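Local coordinates for DUF3120 domain-containing protein (Bordetella pertussis, PDB 6RGN) that is a type III secretion effector whose N-terminal domain, the part described here, targets membranes and probably binds the phosphoinositide PIP2, at residues Arg53-Asn58 with Arg128-Ala133; Asp60-Ser65 with His83-Phe88; Ser75-Glu80 with Glu110-Arg115. All blocks are in the same frame, centred on the assembly; numbering follows the deposited sequence. Where two conformers were deposited one is given.

Interaction 1: Arg53-Asn58 with Arg128-Ala133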
loop_
_atom_site.group_PDB
_atom_site.type_symbol
_atom_site.label_atom_id
_atom_site.label_comp_id
_atom_site.label_asym_id
_atom_site.label_seq_id
_atom_site.Cartn_x
_atom_site.Cartn_y
_atom_site.Cartn_z
ATOM N N ARG A 53 10.587 3.681 3.226
ATOM C CA ARG A 53 11.220 2.553 2.488
ATOM C C ARG A 53 10.101 1.733 1.842
ATOM O O ARG A 53 10.344 1.195 0.784
ATOM C CB ARG A 53 12.135 1.684 3.355
ATOM C CG ARG A 53 11.382 0.753 4.289
ATOM C CD ARG A 53 12.287 0.071 5.314
ATOM N NE ARG A 53 11.405 -0.897 5.947
ATOM C CZ ARG A 53 10.512 -0.616 6.889
ATOM N NH1 ARG A 53 10.383 0.619 7.357
ATOM N NH2 ARG A 53 9.720 -1.568 7.350
ATOM N N LEU A 54 8.895 1.730 2.412
ATOM C CA LEU A 54 7.809 0.859 1.950
ATOM C C LEU A 54 7.305 1.254 0.555
ATOM O O LEU A 54 6.695 0.361 -0.107
ATOM C CB LEU A 54 6.674 0.828 2.968
ATOM C CG LEU A 54 6.961 0.046 4.246
ATOM C CD1 LEU A 54 5.752 0.087 5.157
ATOM C CD2 LEU A 54 7.350 -1.401 3.948
ATOM N N LEU A 55 7.531 2.484 0.085
ATOM C CA LEU A 55 7.126 2.807 -1.291
ATOM C C LEU A 55 8.323 3.191 -2.153
ATOM O O LEU A 55 8.079 3.621 -3.304
ATOM C CB LEU A 55 6.095 3.920 -1.251
ATOM C CG LEU A 55 4.742 3.512 -0.663
ATOM C CD1 LEU A 55 3.949 4.776 -0.472
ATOM C CD2 LEU A 55 4.065 2.538 -1.597
ATOM N N GLU A 56 9.534 3.037 -1.647
ATOM C CA GLU A 56 10.768 3.057 -2.467
ATOM C C GLU A 56 10.560 2.050 -3.594
ATOM O O GLU A 56 10.014 0.974 -3.336
ATOM C CB GLU A 56 11.994 2.752 -1.615
ATOM C CG GLU A 56 12.637 4.031 -1.122
ATOM C CD GLU A 56 13.562 3.946 0.077
ATOM O OE1 GLU A 56 14.332 2.939 0.198
ATOM O OE2 GLU A 56 13.522 4.919 0.898
ATOM N N PRO A 57 10.892 2.406 -4.863
ATOM C CA PRO A 57 10.408 1.642 -6.003
ATOM C C PRO A 57 10.807 0.177 -6.006
ATOM O O PRO A 57 9.943 -0.576 -6.351
ATOM C CB PRO A 57 11.004 2.393 -7.199
ATOM C CG PRO A 57 10.899 3.778 -6.696
ATOM C CD PRO A 57 11.492 3.683 -5.297
ATOM N N ASN A 58 11.995 -0.177 -5.519
ATOM C CA ASN A 58 12.443 -1.576 -5.453
ATOM C C ASN A 58 11.904 -2.347 -4.241
ATOM O O ASN A 58 12.147 -3.528 -4.221
ATOM C CB ASN A 58 13.972 -1.642 -5.482
ATOM C CG ASN A 58 14.484 -1.277 -6.853
ATOM O OD1 ASN A 58 13.684 -1.264 -7.814
ATOM N ND2 ASN A 58 15.769 -0.921 -6.967
ATOM N N ARG A 128 0.524 3.480 5.569
ATOM C CA ARG A 128 -0.248 4.762 5.635
ATOM C C ARG A 128 0.649 5.914 6.126
ATOM O O ARG A 128 0.517 7.096 5.631
ATOM C CB ARG A 128 -1.462 4.514 6.532
ATOM C CG ARG A 128 -2.520 3.688 5.821
ATOM C CD ARG A 128 -3.690 3.429 6.708
ATOM N NE ARG A 128 -4.896 3.078 5.928
ATOM C CZ ARG A 128 -5.875 2.273 6.359
ATOM N NH1 ARG A 128 -5.765 1.776 7.597
ATOM N NH2 ARG A 128 -6.983 2.060 5.622
ATOM N N THR A 129 1.589 5.616 7.010
ATOM C CA THR A 129 2.563 6.604 7.499
ATOM C C THR A 129 3.452 6.951 6.288
ATOM O O THR A 129 3.753 8.127 6.093
ATOM C CB THR A 129 3.305 6.092 8.752
ATOM O OG1 THR A 129 2.413 5.916 9.859
ATOM C CG2 THR A 129 4.460 6.979 9.136
ATOM N N ALA A 130 3.810 5.968 5.425
ATOM C CA ALA A 130 4.703 6.242 4.268
ATOM C C ALA A 130 3.983 7.129 3.254
ATOM O O ALA A 130 4.640 8.093 2.712
ATOM C CB ALA A 130 5.235 5.006 3.591
ATOM N N ILE A 131 2.742 6.768 2.936
ATOM C CA ILE A 131 1.821 7.581 2.106
ATOM C C ILE A 131 1.850 9.061 2.552
ATOM O O ILE A 131 2.027 9.933 1.696
ATOM C CB ILE A 131 0.413 6.978 2.135
ATOM C CG1 ILE A 131 0.381 5.605 1.444
ATOM C CG2 ILE A 131 -0.613 7.924 1.533
ATOM C CD1 ILE A 131 -0.948 4.923 1.555
ATOM N N ASP A 132 1.658 9.366 3.841
ATOM C CA ASP A 132 1.599 10.750 4.362
ATOM C C ASP A 132 2.938 11.454 4.102
ATOM O O ASP A 132 2.934 12.651 3.762
ATOM C CB ASP A 132 1.320 10.779 5.865
ATOM C CG ASP A 132 -0.160 10.529 6.165
ATOM O OD1 ASP A 132 -0.972 10.776 5.251
ATOM O OD2 ASP A 132 -0.472 10.089 7.302
ATOM N N ALA A 133 4.049 10.731 4.245
ATOM C CA ALA A 133 5.404 11.308 4.080
ATOM C C ALA A 133 5.633 11.666 2.593
ATOM O O ALA A 133 6.264 12.692 2.289
ATOM C CB ALA A 133 6.448 10.307 4.561
#
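Leu55 reaches toward helix 124-140 with one methyl and meets Ala130 and Ile131 at the same time. CD1 of Leu55 lies 4.3 Å from CB of Ala130 and 4.1 Å from CG1 of Ile131, distances of ordinary apolar contact. It is also 4.1 Å from the backbone N of Ile131, so the methyl rests against the helix backbone between the two side chains. In Leu55, CG is anti to the carbonyl carbon (chi1 -69°) and the chain is then extended (chi2 170°), which carries CD1 forward to the helix. Ile131 comes in at a slant: its CG1 branch, beside its own backbone N, faces Leu55. The CB of Ala130 points toward the loop, and its short side chain lets the backbones close to 6.6 Å between CA of Leu54 and CA of Ala130. Leu54 adds a looser touch, CB to Ala130 CB at 4.5 Å. No hydrogen bond crosses the contact. Leu55 also touches Leu127 and Tyr134 of the same helix, whereas Ile131 turns to Leu99, Leu102 and Leu106 of helix 96-112. This is the apolar interior of an all-helical bundle, here closed by a short 3-10 turn ahead of helix 61-65.

Interaction 2: Asp60-Ser65 with His83-Phe88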
loop_
_atom_site.group_PDB
_atom_site.type_symbol
_atom_site.label_atom_id
_atom_site.label_comp_id
_atom_site.label_asym_id
_atom_site.label_seq_id
_atom_site.Cartn_x
_atom_site.Cartn_y
_atom_site.Cartn_z
ATOM N N ASP A 60 9.780 -4.506 -1.652
ATOM C CA ASP A 60 8.700 -5.524 -1.752
ATOM C C ASP A 60 8.158 -5.894 -0.349
ATOM O O ASP A 60 7.413 -6.872 -0.246
ATOM C CB ASP A 60 9.231 -6.745 -2.502
ATOM C CG ASP A 60 9.561 -6.467 -3.966
ATOM O OD1 ASP A 60 8.825 -5.708 -4.592
ATOM O OD2 ASP A 60 10.570 -6.973 -4.434
ATOM N N GLU A 61 8.543 -5.180 0.714
ATOM C CA GLU A 61 8.150 -5.592 2.088
ATOM C C GLU A 61 6.632 -5.563 2.264
ATOM O O GLU A 61 6.052 -6.545 2.795
ATOM C CB GLU A 61 8.804 -4.700 3.146
ATOM C CG GLU A 61 10.285 -4.882 3.265
ATOM C CD GLU A 61 10.887 -3.875 4.242
ATOM O OE1 GLU A 61 10.419 -3.854 5.412
ATOM O OE2 GLU A 61 11.787 -3.104 3.830
ATOM N N PHE A 62 5.959 -4.542 1.786
ATOM C CA PHE A 62 4.491 -4.450 1.934
ATOM C C PHE A 62 3.814 -5.625 1.216
ATOM O O PHE A 62 3.031 -6.400 1.867
ATOM C CB PHE A 62 3.870 -3.150 1.426
ATOM C CG PHE A 62 2.398 -3.161 1.752
ATOM C CD1 PHE A 62 1.989 -3.085 3.068
ATOM C CD2 PHE A 62 1.437 -3.415 0.791
ATOM C CE1 PHE A 62 0.651 -3.096 3.414
ATOM C CE2 PHE A 62 0.086 -3.487 1.128
ATOM C CZ PHE A 62 -0.297 -3.383 2.462
ATOM N N VAL A 63 4.093 -5.799 -0.074
ATOM C CA VAL A 63 3.473 -6.942 -0.814
ATOM C C VAL A 63 3.880 -8.272 -0.162
ATOM O O VAL A 63 3.076 -9.237 -0.211
ATOM C CB VAL A 63 3.770 -6.898 -2.336
ATOM C CG1 VAL A 63 3.215 -8.111 -3.043
ATOM C CG2 VAL A 63 3.121 -5.661 -2.967
ATOM N N ARG A 64 5.085 -8.451 0.350
ATOM C CA ARG A 64 5.381 -9.744 1.050
ATOM C C ARG A 64 4.446 -9.902 2.268
ATOM O O ARG A 64 4.135 -11.058 2.630
ATOM C CB ARG A 64 6.862 -9.886 1.447
ATOM C CG ARG A 64 7.753 -10.238 0.258
ATOM C CD ARG A 64 9.205 -10.605 0.561
ATOM N NE ARG A 64 9.761 -9.835 1.683
ATOM C CZ ARG A 64 10.579 -8.758 1.582
ATOM N NH1 ARG A 64 11.031 -8.179 2.692
ATOM N NH2 ARG A 64 10.941 -8.278 0.402
ATOM N N SER A 65 4.162 -8.816 2.982
ATOM C CA SER A 65 3.453 -8.839 4.292
ATOM C C SER A 65 1.991 -9.260 4.077
ATOM O O SER A 65 1.391 -9.799 5.016
ATOM C CB SER A 65 3.520 -7.507 5.020
ATOM O OG SER A 65 2.701 -6.538 4.415
ATOM N N HIS A 83 -1.638 -3.774 -6.506
ATOM C CA HIS A 83 -1.432 -3.159 -7.828
ATOM C C HIS A 83 -1.150 -1.660 -7.654
ATOM O O HIS A 83 -0.323 -1.114 -8.395
ATOM C CB HIS A 83 -2.629 -3.419 -8.741
ATOM C CG HIS A 83 -2.537 -2.577 -9.956
ATOM N ND1 HIS A 83 -1.865 -2.964 -11.077
ATOM C CD2 HIS A 83 -3.019 -1.340 -10.194
ATOM C CE1 HIS A 83 -1.940 -2.005 -11.994
ATOM N NE2 HIS A 83 -2.628 -0.985 -11.460
ATOM N N ASP A 84 -1.905 -0.984 -6.813
ATOM C CA ASP A 84 -1.694 0.461 -6.584
ATOM C C ASP A 84 -0.326 0.768 -5.941
ATOM O O ASP A 84 0.245 1.840 -6.248
ATOM C CB ASP A 84 -2.811 1.006 -5.725
ATOM C CG ASP A 84 -4.154 1.100 -6.457
ATOM O OD1 ASP A 84 -4.190 0.869 -7.668
ATOM O OD2 ASP A 84 -5.156 1.443 -5.774
ATOM N N VAL A 85 0.142 -0.042 -4.998
ATOM C CA VAL A 85 1.518 0.071 -4.451
ATOM C C VAL A 85 2.504 0.056 -5.636
ATOM O O VAL A 85 3.328 0.992 -5.754
ATOM C CB VAL A 85 1.880 -1.028 -3.431
ATOM C CG1 VAL A 85 3.358 -0.911 -3.092
ATOM C CG2 VAL A 85 1.034 -0.884 -2.192
ATOM N N ARG A 86 2.400 -0.940 -6.505
ATOM C CA ARG A 86 3.349 -1.113 -7.646
ATOM C C ARG A 86 3.231 0.039 -8.666
ATOM O O ARG A 86 4.257 0.436 -9.295
ATOM C CB ARG A 86 3.086 -2.395 -8.428
ATOM C CG ARG A 86 3.119 -3.709 -7.656
ATOM C CD ARG A 86 4.171 -3.730 -6.619
ATOM N NE ARG A 86 4.749 -5.047 -6.338
ATOM C CZ ARG A 86 5.759 -5.192 -5.471
ATOM N NH1 ARG A 86 6.246 -6.425 -5.279
ATOM N NH2 ARG A 86 6.189 -4.102 -4.757
ATOM N N GLN A 87 2.016 0.523 -8.897
ATOM C CA GLN A 87 1.813 1.616 -9.868
ATOM C C GLN A 87 2.502 2.866 -9.292
ATOM O O GLN A 87 3.142 3.582 -10.059
ATOM C CB GLN A 87 0.318 1.809 -10.185
ATOM C CG GLN A 87 0.085 2.567 -11.479
ATOM C CD GLN A 87 0.443 1.738 -12.687
ATOM O OE1 GLN A 87 -0.066 0.635 -12.843
ATOM N NE2 GLN A 87 1.316 2.247 -13.532
ATOM N N PHE A 88 2.297 3.189 -8.017
ATOM C CA PHE A 88 2.956 4.370 -7.422
ATOM C C PHE A 88 4.484 4.247 -7.579
ATOM O O PHE A 88 5.094 5.174 -8.082
ATOM C CB PHE A 88 2.446 4.630 -6.018
ATOM C CG PHE A 88 3.093 5.841 -5.409
ATOM C CD1 PHE A 88 2.853 7.117 -5.891
ATOM C CD2 PHE A 88 3.982 5.675 -4.382
ATOM C CE1 PHE A 88 3.470 8.206 -5.314
ATOM C CE2 PHE A 88 4.624 6.758 -3.832
ATOM C CZ PHE A 88 4.379 8.035 -4.313
#
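Arg86 loses the most surface here, 71 Å², because its guanidinium is covered on one face by a methyl and paired at its edge with a carboxylate. Val63 comes from the opposite direction and sets its CG2 methyl over the centre of that face, 3.7 Å from CZ of Arg86. Near the guanidinium plane sits OD1 of Asp60, which takes both terminal nitrogens of Arg86: NH1 at 2.8 Å and NH2 at 3.1 Å. Both hydrogen bonds of this salt bridge are weak, bent to 129° and 120°, as one oxygen bridges the two nitrogens. The carboxylate plane stands 72° from that of the guanidinium, far from a coplanar two-oxygen pairing. Bends at the second and third torsions of Arg86 bring the group across to helix 61-65, and Gln89 accepts a further bond from NH2. Deeper in, Val85 places CG2, anti to its carbonyl carbon, 3.9 Å from CD2 of Phe62, approaching that ring obliquely. Phe62 continues the apolar layer onto Val124 and Leu127. Such a short helix on helix 76-90, with Phe62 and Val85 buried between them and the salt bridge at the more exposed border, Asp60 standing just before the helix, is characteristic of an amphipathic helix-helix interface.

Interaction 3: Ser75-Glu80 with Glu110-Arg115. With SO4 (sulfate ion), chain D.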
loop_
_atom_site.group_PDB
_atom_site.type_symbol
_atom_site.label_atom_id
_atom_site.label_comp_id
_atom_site.label_asym_id
_atom_site.label_seq_id
_atom_site.Cartn_x
_atom_site.Cartn_y
_atom_site.Cartn_z
ATOM N N SER A 75 -8.386 -11.285 -1.952
ATOM C CA SER A 75 -9.630 -10.615 -2.402
ATOM C C SER A 75 -9.261 -9.646 -3.525
ATOM O O SER A 75 -8.091 -9.224 -3.586
ATOM C CB SER A 75 -10.304 -9.854 -1.319
ATOM O OG SER A 75 -9.471 -8.778 -0.888
ATOM N N GLU A 76 -10.247 -9.280 -4.337
ATOM C CA GLU A 76 -10.101 -8.274 -5.423
ATOM C C GLU A 76 -9.636 -6.986 -4.754
ATOM O O GLU A 76 -8.770 -6.334 -5.308
ATOM C CB GLU A 76 -11.402 -8.079 -6.221
ATOM C CG GLU A 76 -11.305 -7.031 -7.327
ATOM C CD GLU A 76 -12.500 -6.955 -8.283
ATOM O OE1 GLU A 76 -12.381 -6.287 -9.372
ATOM O OE2 GLU A 76 -13.566 -7.577 -7.976
ATOM N N ALA A 77 -10.151 -6.667 -3.573
ATOM C CA ALA A 77 -9.801 -5.418 -2.849
ATOM C C ALA A 77 -8.297 -5.431 -2.534
ATOM O O ALA A 77 -7.651 -4.398 -2.740
ATOM C CB ALA A 77 -10.601 -5.275 -1.610
ATOM N N LEU A 78 -7.773 -6.573 -2.116
ATOM C CA LEU A 78 -6.337 -6.689 -1.725
ATOM C C LEU A 78 -5.523 -6.652 -3.030
ATOM O O LEU A 78 -4.472 -6.014 -3.010
ATOM C CB LEU A 78 -6.077 -7.984 -0.966
ATOM C CG LEU A 78 -4.638 -8.157 -0.498
ATOM C CD1 LEU A 78 -4.095 -6.890 0.107
ATOM C CD2 LEU A 78 -4.459 -9.315 0.493
ATOM N N ARG A 79 -5.956 -7.295 -4.110
ATOM C CA ARG A 79 -5.202 -7.277 -5.401
ATOM C C ARG A 79 -5.110 -5.834 -5.927
ATOM O O ARG A 79 -4.063 -5.443 -6.380
ATOM C CB ARG A 79 -5.871 -8.111 -6.486
ATOM C CG ARG A 79 -5.754 -9.607 -6.262
ATOM C CD ARG A 79 -6.352 -10.284 -7.490
ATOM N NE ARG A 79 -7.335 -11.202 -6.967
ATOM C CZ ARG A 79 -8.633 -11.245 -7.303
ATOM N NH1 ARG A 79 -9.401 -12.145 -6.703
ATOM N NH2 ARG A 79 -9.168 -10.420 -8.200
ATOM N N GLU A 80 -6.163 -5.035 -5.751
ATOM C CA GLU A 80 -6.126 -3.606 -6.163
ATOM C C GLU A 80 -5.142 -2.833 -5.285
ATOM O O GLU A 80 -4.448 -1.960 -5.802
ATOM C CB GLU A 80 -7.479 -2.905 -6.083
ATOM C CG GLU A 80 -7.470 -1.579 -6.845
ATOM C CD GLU A 80 -7.286 -1.818 -8.335
ATOM O OE1 GLU A 80 -7.991 -2.704 -8.846
ATOM O OE2 GLU A 80 -6.396 -1.164 -8.975
ATOM N N GLU A 110 -10.052 -2.329 3.964
ATOM C CA GLU A 110 -10.414 -2.351 5.396
ATOM C C GLU A 110 -11.925 -2.416 5.561
ATOM O O GLU A 110 -12.339 -3.149 6.440
ATOM C CB GLU A 110 -9.813 -1.175 6.137
ATOM C CG GLU A 110 -9.970 -1.231 7.664
ATOM C CD GLU A 110 -9.243 -0.038 8.311
ATOM O OE1 GLU A 110 -8.720 0.833 7.543
ATOM O OE2 GLU A 110 -9.145 -0.004 9.564
ATOM N N ALA A 111 -12.693 -1.674 4.772
ATOM C CA ALA A 111 -14.164 -1.682 4.864
ATOM C C ALA A 111 -14.713 -3.035 4.415
ATOM O O ALA A 111 -15.723 -3.430 4.995
ATOM C CB ALA A 111 -14.738 -0.583 4.022
ATOM N N SER A 112 -14.209 -3.641 3.323
ATOM C CA SER A 112 -14.999 -4.671 2.572
ATOM C C SER A 112 -14.536 -6.104 2.896
ATOM O O SER A 112 -15.251 -7.087 2.549
ATOM C CB SER A 112 -14.923 -4.414 1.062
ATOM O OG SER A 112 -13.543 -4.512 0.674
ATOM N N GLN A 113 -13.354 -6.252 3.488
ATOM C CA GLN A 113 -12.740 -7.578 3.757
ATOM C C GLN A 113 -12.211 -7.573 5.186
ATOM O O GLN A 113 -10.999 -7.643 5.437
ATOM C CB GLN A 113 -11.627 -7.858 2.741
ATOM C CG GLN A 113 -12.095 -7.895 1.274
ATOM C CD GLN A 113 -13.049 -8.994 0.868
ATOM O OE1 GLN A 113 -13.769 -8.846 -0.107
ATOM N NE2 GLN A 113 -13.117 -10.076 1.612
ATOM N N PRO A 114 -13.081 -7.438 6.206
ATOM C CA PRO A 114 -12.557 -7.278 7.566
ATOM C C PRO A 114 -11.636 -8.416 8.007
ATOM O O PRO A 114 -10.635 -8.113 8.598
ATOM C CB PRO A 114 -13.786 -7.170 8.486
ATOM C CG PRO A 114 -14.925 -6.884 7.541
ATOM C CD PRO A 114 -14.553 -7.436 6.171
ATOM N N ARG A 115 -11.989 -9.675 7.751
ATOM C CA ARG A 115 -11.196 -10.816 8.300
ATOM C C ARG A 115 -9.820 -10.854 7.588
ATOM O O ARG A 115 -8.803 -10.996 8.285
ATOM C CB ARG A 115 -11.933 -12.128 8.112
ATOM C CG ARG A 115 -13.247 -12.235 8.861
ATOM C CD ARG A 115 -13.840 -13.616 8.648
ATOM N NE ARG A 115 -14.237 -13.833 7.286
ATOM C CZ ARG A 115 -14.731 -14.963 6.824
ATOM N NH1 ARG A 115 -14.965 -15.987 7.630
ATOM N NH2 ARG A 115 -15.031 -15.041 5.549
HETATM S S SO4 D . -13.964 -10.989 5.084
HETATM O O1 SO4 D . -14.155 -12.383 4.732
HETATM O O2 SO4 D . -12.565 -10.698 4.747
HETATM O O3 SO4 D . -14.838 -10.189 4.296
HETATM O O4 SO4 D . -14.240 -10.790 6.421
HETATM O O HOH W 1 -12.929 -7.593 -2.578
#
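Ser75 and Gln113 face each other with their CA atoms 7.5 Å apart, each at the N-cap position of a helix, and Gln113, at phi -134° and psi 64°, also makes the break between helices 96-112 and 114-120. Ser75 turns its hydroxyl back over the start of its own helix: OG accepts from N of Leu78 at 3.0 Å with an angle of 150°, a capping bond, and is also hydrogen-bonded to Glu116. Beside this hydroxyl, CG of Gln113 packs against OG of Ser75 at 3.5 Å, a van der Waals touch. The methyl of Ala77 lies against OG of Ser112, itself hydrogen-bonded to the carbonyl oxygen of His108, and, a little farther off, CG of Gln113. A bend at its second torsion sets the Gln113 amide between water and sulfate, and its two ends take different partners. OE1 of Gln113 receives a water at 2.9 Å, and the same water accepts from N of Ala77 at 3.1 Å, so a single solvent molecule bridges the segments. NE2 of Gln113 instead donates to O2 of a sulfate. Arg115 supplies most of the remaining grip on that ion: its N reaches O4 of the sulfate at 2.8 Å, while NE and NH2 each lie 2.9 Å from O1, at the guanidinium edge. N of Glu116 adds another bond. The sulfate, probably from the crystallisation liquor, therefore sits at the start of helix 114-120, where backbone N-H groups and a positive charge converge; such chemistry suits an anion, and is consistent with, though no proof of, a place where a lipid phosphate could bind.

Interaction 1 and the apolar half of interaction 2 adjoin in the interior, while interaction 3 lies farther out, its centre about 12 Å from the centre of the chain, against about 8 and 6 Å for those of the other two. Interaction 1 is wholly apolar and buried; interaction 2 adds a salt bridge at its more exposed edge; interaction 3 joins its segments by van der Waals contact and one water, its helix cap and sulfate each belonging to one segment. CD2 of Leu55 packs on CG1 of Val85 at 3.8 Å, and elsewhere along that border Arg53 pairs with Glu61. Arg128 and Glu110 pair between interactions 1 and 3. Helix 76-90 serves interactions 2 and 3.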